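Local coordinates for protein E (Haemophilus influenzae, PDB 3ZH5) that acts as a multifunctional adhesin, binding host epithelial cells and the host proteins vitronectin, laminin and plasminogen, and so aiding serum resistance and immune evasion, at residues N24-I32 / H43-D51. Residues are numbered along the deposited sequence; the frame is centred on the assembly and turned at random.
Sequences NYYIDSESI and HFDAVVNLD. With EDO (1,2-ethanediol), chain C.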
ATOM      1  N   ASN A  24       2.716 -10.115  -3.259  1.00 36.88           N
ATOM      2  CA  ASN A  24       2.394  -8.998  -4.166  1.00 33.42           C
ATOM      3  C   ASN A  24       1.984  -7.723  -3.473  1.00 29.28           C
ATOM      4  O   ASN A  24       1.481  -6.829  -4.128  1.00 28.12           O
ATOM      5  CB  ASN A  24       1.299  -9.424  -5.139  1.00 36.39           C
ATOM      6  CG  ASN A  24       1.772 -10.558  -6.018  1.00 37.48           C
ATOM      7  OD1 ASN A  24       2.859 -10.451  -6.588  1.00 42.40           O
ATOM      8  ND2 ASN A  24       1.019 -11.673  -6.074  1.00 38.20           N
ATOM      9  N   TYR A  25       2.157  -7.666  -2.164  1.00 27.63           N
ATOM     10  CA  TYR A  25       1.797  -6.462  -1.416  1.00 26.74           C
ATOM     11  C   TYR A  25       3.107  -5.840  -0.967  1.00 27.80           C
ATOM     12  O   TYR A  25       3.952  -6.545  -0.403  1.00 25.90           O
ATOM     13  CB  TYR A  25       0.950  -6.846  -0.198  1.00 27.59           C
ATOM     14  CG  TYR A  25       0.196  -5.693   0.431  1.00 36.12           C
ATOM     15  CD1 TYR A  25       0.873  -4.702   1.089  1.00 30.71           C
ATOM     16  CD2 TYR A  25      -1.197  -5.623   0.387  1.00 42.92           C
ATOM     17  CE1 TYR A  25       0.198  -3.627   1.671  1.00 34.15           C
ATOM     18  CE2 TYR A  25      -1.886  -4.575   0.969  1.00 43.95           C
ATOM     19  CZ  TYR A  25      -1.185  -3.577   1.614  1.00 39.66           C
ATOM     20  OH  TYR A  25      -1.845  -2.510   2.191  1.00 43.98           O
ATOM     21  N   TYR A  26       3.293  -4.552  -1.229  1.00 25.32           N
ATOM     22  CA  TYR A  26       4.568  -3.882  -0.937  1.00 27.27           C
ATOM     23  C   TYR A  26       4.384  -2.519  -0.250  1.00 30.85           C
ATOM     24  O   TYR A  26       3.333  -1.882  -0.352  1.00 27.18           O
ATOM     25  CB  TYR A  26       5.325  -3.585  -2.240  1.00 31.21           C
ATOM     26  CG  TYR A  26       5.603  -4.764  -3.122  1.00 30.03           C
ATOM     27  CD1 TYR A  26       4.636  -5.248  -4.006  1.00 31.33           C
ATOM     28  CD2 TYR A  26       6.844  -5.400  -3.088  1.00 28.53           C
ATOM     29  CE1 TYR A  26       4.899  -6.369  -4.839  1.00 30.16           C
ATOM     30  CE2 TYR A  26       7.106  -6.504  -3.914  1.00 33.82           C
ATOM     31  CZ  TYR A  26       6.142  -6.958  -4.794  1.00 32.50           C
ATOM     32  OH  TYR A  26       6.420  -8.074  -5.602  1.00 38.69           O
ATOM     33  N   ILE A  27       5.414  -2.081   0.451  1.00 22.95           N
ATOM     34  CA  ILE A  27       5.520  -0.671   0.882  1.00 26.54           C
ATOM     35  C   ILE A  27       6.392   0.032  -0.138  1.00 28.92           C
ATOM     36  O   ILE A  27       7.424  -0.499  -0.522  1.00 27.72           O
ATOM     37  CB  ILE A  27       6.251  -0.548   2.214  1.00 29.98           C
ATOM     38  CG1 ILE A  27       5.430  -1.189   3.325  1.00 30.22           C
ATOM     39  CG2 ILE A  27       6.610   0.932   2.533  1.00 28.33           C
ATOM     40  CD1 ILE A  27       6.247  -1.496   4.511  1.00 33.09           C
ATOM     41  N   ASP A  28       5.976   1.196  -0.622  1.00 27.70           N
ATOM     42  CA  ASP A  28       6.814   1.926  -1.543  1.00 31.36           C
ATOM     43  C   ASP A  28       7.672   2.791  -0.648  1.00 37.20           C
ATOM     44  O   ASP A  28       7.200   3.773  -0.028  1.00 32.30           O
ATOM     45  CB  ASP A  28       5.974   2.686  -2.569  1.00 27.82           C
ATOM     46  CG  ASP A  28       6.778   3.714  -3.378  1.00 36.90           C
ATOM     47  OD1 ASP A  28       8.020   3.812  -3.218  1.00 38.47           O
ATOM     48  OD2 ASP A  28       6.148   4.400  -4.229  1.00 34.63           O
ATOM     49  N   SER A  29       8.945   2.398  -0.554  1.00 35.09           N
ATOM     50  CA  SER A  29       9.859   2.976   0.424  1.00 33.09           C
ATOM     51  C   SER A  29      10.068   4.473   0.152  1.00 32.73           C
ATOM     52  O   SER A  29      10.222   5.268   1.077  1.00 31.59           O
ATOM     53  CB  SER A  29      11.189   2.221   0.398  1.00 43.89           C
ATOM     54  OG  SER A  29      11.902   2.435   1.586  1.00 53.74           O
ATOM     55  N   GLU A  30      10.010   4.841  -1.119  1.00 31.09           N
ATOM     56  CA  GLU A  30      10.307   6.201  -1.553  1.00 31.96           C
ATOM     57  C   GLU A  30       9.221   7.170  -1.100  1.00 41.82           C
ATOM     58  O   GLU A  30       9.498   8.365  -0.873  1.00 38.70           O
ATOM     59  CB  GLU A  30      10.438   6.238  -3.079  1.00 44.71           C
ATOM     60  CG  GLU A  30      10.933   7.561  -3.663  1.00 54.06           C
ATOM     61  CD  GLU A  30       9.839   8.625  -3.720  1.00 59.05           C
ATOM     62  OE1 GLU A  30       8.646   8.253  -3.591  1.00 50.48           O
ATOM     63  OE2 GLU A  30      10.174   9.830  -3.872  1.00 58.68           O
ATOM     64  N   SER A  31       8.007   6.647  -0.970  1.00 30.45           N
ATOM     65  CA  SER A  31       6.823   7.426  -0.587  1.00 34.01           C
ATOM     66  C   SER A  31       6.683   7.766   0.898  1.00 29.74           C
ATOM     67  O   SER A  31       5.789   8.550   1.279  1.00 30.41           O
ATOM     68  CB  SER A  31       5.574   6.633  -1.015  1.00 30.41           C
ATOM     69  OG  SER A  31       5.261   5.595  -0.111  1.00 25.18           O
ATOM     70  N   ILE A  32       7.586   7.276   1.732  1.00 28.27           N
ATOM     71  CA  ILE A  32       7.458   7.416   3.190  1.00 27.27           C
ATOM     72  C   ILE A  32       7.719   8.866   3.637  1.00 34.52           C
ATOM     73  O   ILE A  32       8.703   9.498   3.230  1.00 29.30           O
ATOM     74  CB  ILE A  32       8.421   6.437   3.925  1.00 28.96           C
ATOM     75  CG1 ILE A  32       7.945   5.008   3.683  1.00 26.01           C
ATOM     76  CG2 ILE A  32       8.552   6.747   5.435  1.00 27.29           C
ATOM     77  CD1 ILE A  32       8.835   3.887   4.194  1.00 29.59           C
ATOM     78  N   HIS A  43       3.512   8.497   7.111  1.00 23.22           N
ATOM     79  CA  HIS A  43       2.682   8.362   5.914  1.00 23.09           C
ATOM     80  C   HIS A  43       3.416   7.535   4.866  1.00 25.35           C
ATOM     81  O   HIS A  43       4.639   7.701   4.653  1.00 25.37           O
ATOM     82  CB  HIS A  43       2.332   9.713   5.261  1.00 24.14           C
ATOM     83  CG  HIS A  43       1.555  10.679   6.117  1.00 22.60           C
ATOM     84  ND1 HIS A  43       0.649  11.551   5.581  1.00 25.71           N
ATOM     85  CD2 HIS A  43       1.589  10.941   7.443  1.00 25.79           C
ATOM     86  CE1 HIS A  43       0.113  12.288   6.543  1.00 26.48           C
ATOM     87  NE2 HIS A  43       0.659  11.919   7.686  1.00 27.89           N
ATOM     88  N   PHE A  44       2.693   6.651   4.184  1.00 27.38           N
ATOM     89  CA  PHE A  44       3.301   5.828   3.127  1.00 25.64           C
ATOM     90  C   PHE A  44       2.310   5.290   2.133  1.00 29.00           C
ATOM     91  O   PHE A  44       1.145   5.149   2.469  1.00 25.76           O
ATOM     92  CB  PHE A  44       4.087   4.660   3.734  1.00 25.93           C
ATOM     93  CG  PHE A  44       3.242   3.606   4.395  1.00 28.05           C
ATOM     94  CD1 PHE A  44       2.872   3.714   5.718  1.00 24.01           C
ATOM     95  CD2 PHE A  44       2.899   2.458   3.713  1.00 21.18           C
ATOM     96  CE1 PHE A  44       2.129   2.710   6.330  1.00 27.14           C
ATOM     97  CE2 PHE A  44       2.148   1.459   4.325  1.00 24.76           C
ATOM     98  CZ  PHE A  44       1.766   1.603   5.636  1.00 23.79           C
ATOM     99  N   ASP A  45       2.753   4.965   0.914  1.00 27.28           N
ATOM    100  CA  ASP A  45       1.919   4.189  -0.018  1.00 24.89           C
ATOM    101  C   ASP A  45       2.120   2.682   0.111  1.00 26.42           C
ATOM    102  O   ASP A  45       3.226   2.192   0.126  1.00 23.64           O
ATOM    103  CB  ASP A  45       2.174   4.562  -1.469  1.00 23.78           C
ATOM    104  CG  ASP A  45       1.734   5.974  -1.807  1.00 34.63           C
ATOM    105  OD1 ASP A  45       0.952   6.588  -1.029  1.00 36.10           O
ATOM    106  OD2 ASP A  45       2.145   6.456  -2.885  1.00 35.14           O
ATOM    107  N   ALA A  46       1.025   1.943   0.196  1.00 20.42           N
ATOM    108  CA  ALA A  46       1.086   0.498  -0.013  1.00 22.21           C
ATOM    109  C   ALA A  46       0.807   0.307  -1.497  1.00 26.77           C
ATOM    110  O   ALA A  46      -0.008   1.035  -2.062  1.00 29.00           O
ATOM    111  CB  ALA A  46       0.053  -0.198   0.831  1.00 26.77           C
ATOM    112  N   VAL A  47       1.453  -0.683  -2.137  1.00 24.34           N
ATOM    113  CA  VAL A  47       1.263  -0.904  -3.571  1.00 21.57           C
ATOM    114  C   VAL A  47       1.016  -2.386  -3.778  1.00 28.84           C
ATOM    115  O   VAL A  47       1.810  -3.176  -3.324  1.00 33.28           O
ATOM    116  CB  VAL A  47       2.487  -0.487  -4.379  1.00 27.99           C
ATOM    117  CG1 VAL A  47       2.384  -0.957  -5.786  1.00 32.57           C
ATOM    118  CG2 VAL A  47       2.605   1.055  -4.358  1.00 28.42           C
ATOM    119  N   VAL A  48      -0.090  -2.735  -4.421  1.00 26.87           N
ATOM    120  CA  VAL A  48      -0.440  -4.148  -4.659  1.00 31.31           C
ATOM    121  C   VAL A  48      -0.428  -4.457  -6.127  1.00 38.73           C
ATOM    122  O   VAL A  48      -1.163  -3.837  -6.878  1.00 33.97           O
ATOM    123  CB  VAL A  48      -1.852  -4.484  -4.149  1.00 36.85           C
ATOM    124  CG1 VAL A  48      -2.152  -5.936  -4.356  1.00 41.19           C
ATOM    125  CG2 VAL A  48      -1.990  -4.121  -2.679  1.00 42.57           C
ATOM    126  N   ASN A  49       0.389  -5.428  -6.547  1.00 35.17           N
ATOM    127  CA  ASN A  49       0.305  -5.914  -7.912  1.00 39.31           C
ATOM    128  C   ASN A  49      -0.781  -6.989  -7.973  1.00 45.87           C
ATOM    129  O   ASN A  49      -0.762  -7.949  -7.197  1.00 42.10           O
ATOM    130  CB  ASN A  49       1.659  -6.442  -8.382  1.00 36.84           C
ATOM    131  CG  ASN A  49       2.668  -5.356  -8.544  1.00 43.87           C
ATOM    132  OD1 ASN A  49       2.310  -4.194  -8.742  1.00 43.12           O
ATOM    133  ND2 ASN A  49       3.948  -5.711  -8.485  1.00 39.59           N
ATOM    134  N   LEU A  50      -1.737  -6.807  -8.883  1.00 57.96           N
ATOM    135  CA  LEU A  50      -2.954  -7.619  -8.924  1.00 54.61           C
ATOM    136  C   LEU A  50      -2.795  -8.935  -9.665  1.00 56.77           C
ATOM    137  O   LEU A  50      -1.971  -9.054 -10.568  1.00 55.75           O
ATOM    138  CB  LEU A  50      -4.093  -6.842  -9.590  1.00 48.73           C
ATOM    139  CG  LEU A  50      -4.548  -5.569  -8.887  1.00 47.78           C
ATOM    140  CD1 LEU A  50      -5.535  -4.847  -9.778  1.00 49.91           C
ATOM    141  CD2 LEU A  50      -5.148  -5.887  -7.541  1.00 50.83           C
ATOM    142  N   ASP A  51      -3.632  -9.898  -9.277  1.00 52.22           N
ATOM    143  CA  ASP A  51      -3.687 -11.248  -9.875  1.00 63.00           C
ATOM    144  C   ASP A  51      -4.707 -11.322 -10.994  1.00 67.85           C
ATOM    145  O   ASP A  51      -4.738 -12.265 -11.777  1.00 71.99           O
ATOM    146  CB  ASP A  51      -4.107 -12.255  -8.812  1.00 63.88           C
ATOM    147  CG  ASP A  51      -2.931 -12.943  -8.177  1.00 78.62           C
ATOM    148  OD1 ASP A  51      -2.030 -13.347  -8.941  1.00 88.73           O
ATOM    149  OD2 ASP A  51      -2.898 -13.068  -6.927  1.00 77.62           O
TER
HETATM  150  C1  EDO C1159      -1.951  12.885  10.722  1.00 55.16           C
HETATM  151  O1  EDO C1159      -2.684  12.670  11.942  1.00 60.75           O
HETATM  152  C2  EDO C1159      -0.606  13.551  11.014  1.00 41.97           C
HETATM  153  O2  EDO C1159       0.382  13.235  10.005  1.00 30.16           O
HETATM  154  O   HOH W   1       4.538  -8.479  -7.349  1.00 35.64           O
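Strands 25-34 and 41-50 form an antiparallel beta hairpin, and in its regular part Tyr-26 and Val-47 make a hydrogen-bonded pair: each backbone N donates to the other's O, both at 2.9 Å. Beyond Asp-28 the first strand breaks into two overlapping type I turns, and Ser-31 ties them to the second strand. Its OG accepts an almost straight bond from Asp-45 N (2.8 Å, 170°) while donating to Asp-28 O (2.7 Å), a carbonyl that also takes Ser-31 N. With chi1 at 79°, OG sits between its own backbone N and carbonyl carbon, which turns it to the second strand. Asp-28 OD1 accepts from Glu-30 N, which approaches from above the carboxylate plane, making an Asx turn.

On one face, Val-48 CG2 packs obliquely on the Tyr-25 ring, 3.5 Å from CD2, and Ala-46 CB lies 3.3 Å from Tyr-25 OH. On the other, the Tyr-26 and Asn-49 side chains cross at about a right angle, their ring and amide planes 53° apart, and one water joins Tyr-26 OH, Asn-49 ND2 and Asn-24 OD1. Tyr-26 OH also bonds Arg-18, and Asn-49 OD1 bonds Trp-92 N. Arg-68 bridges the carboxylates of Asp-28 and Asp-45 (OD2 to OD2 4.7 Å), probably offsetting their repulsion. The hairpin lies between strands 16-19 and 64-74, while helix 115-128 packs against Tyr-25, Ile-27 and Phe-44.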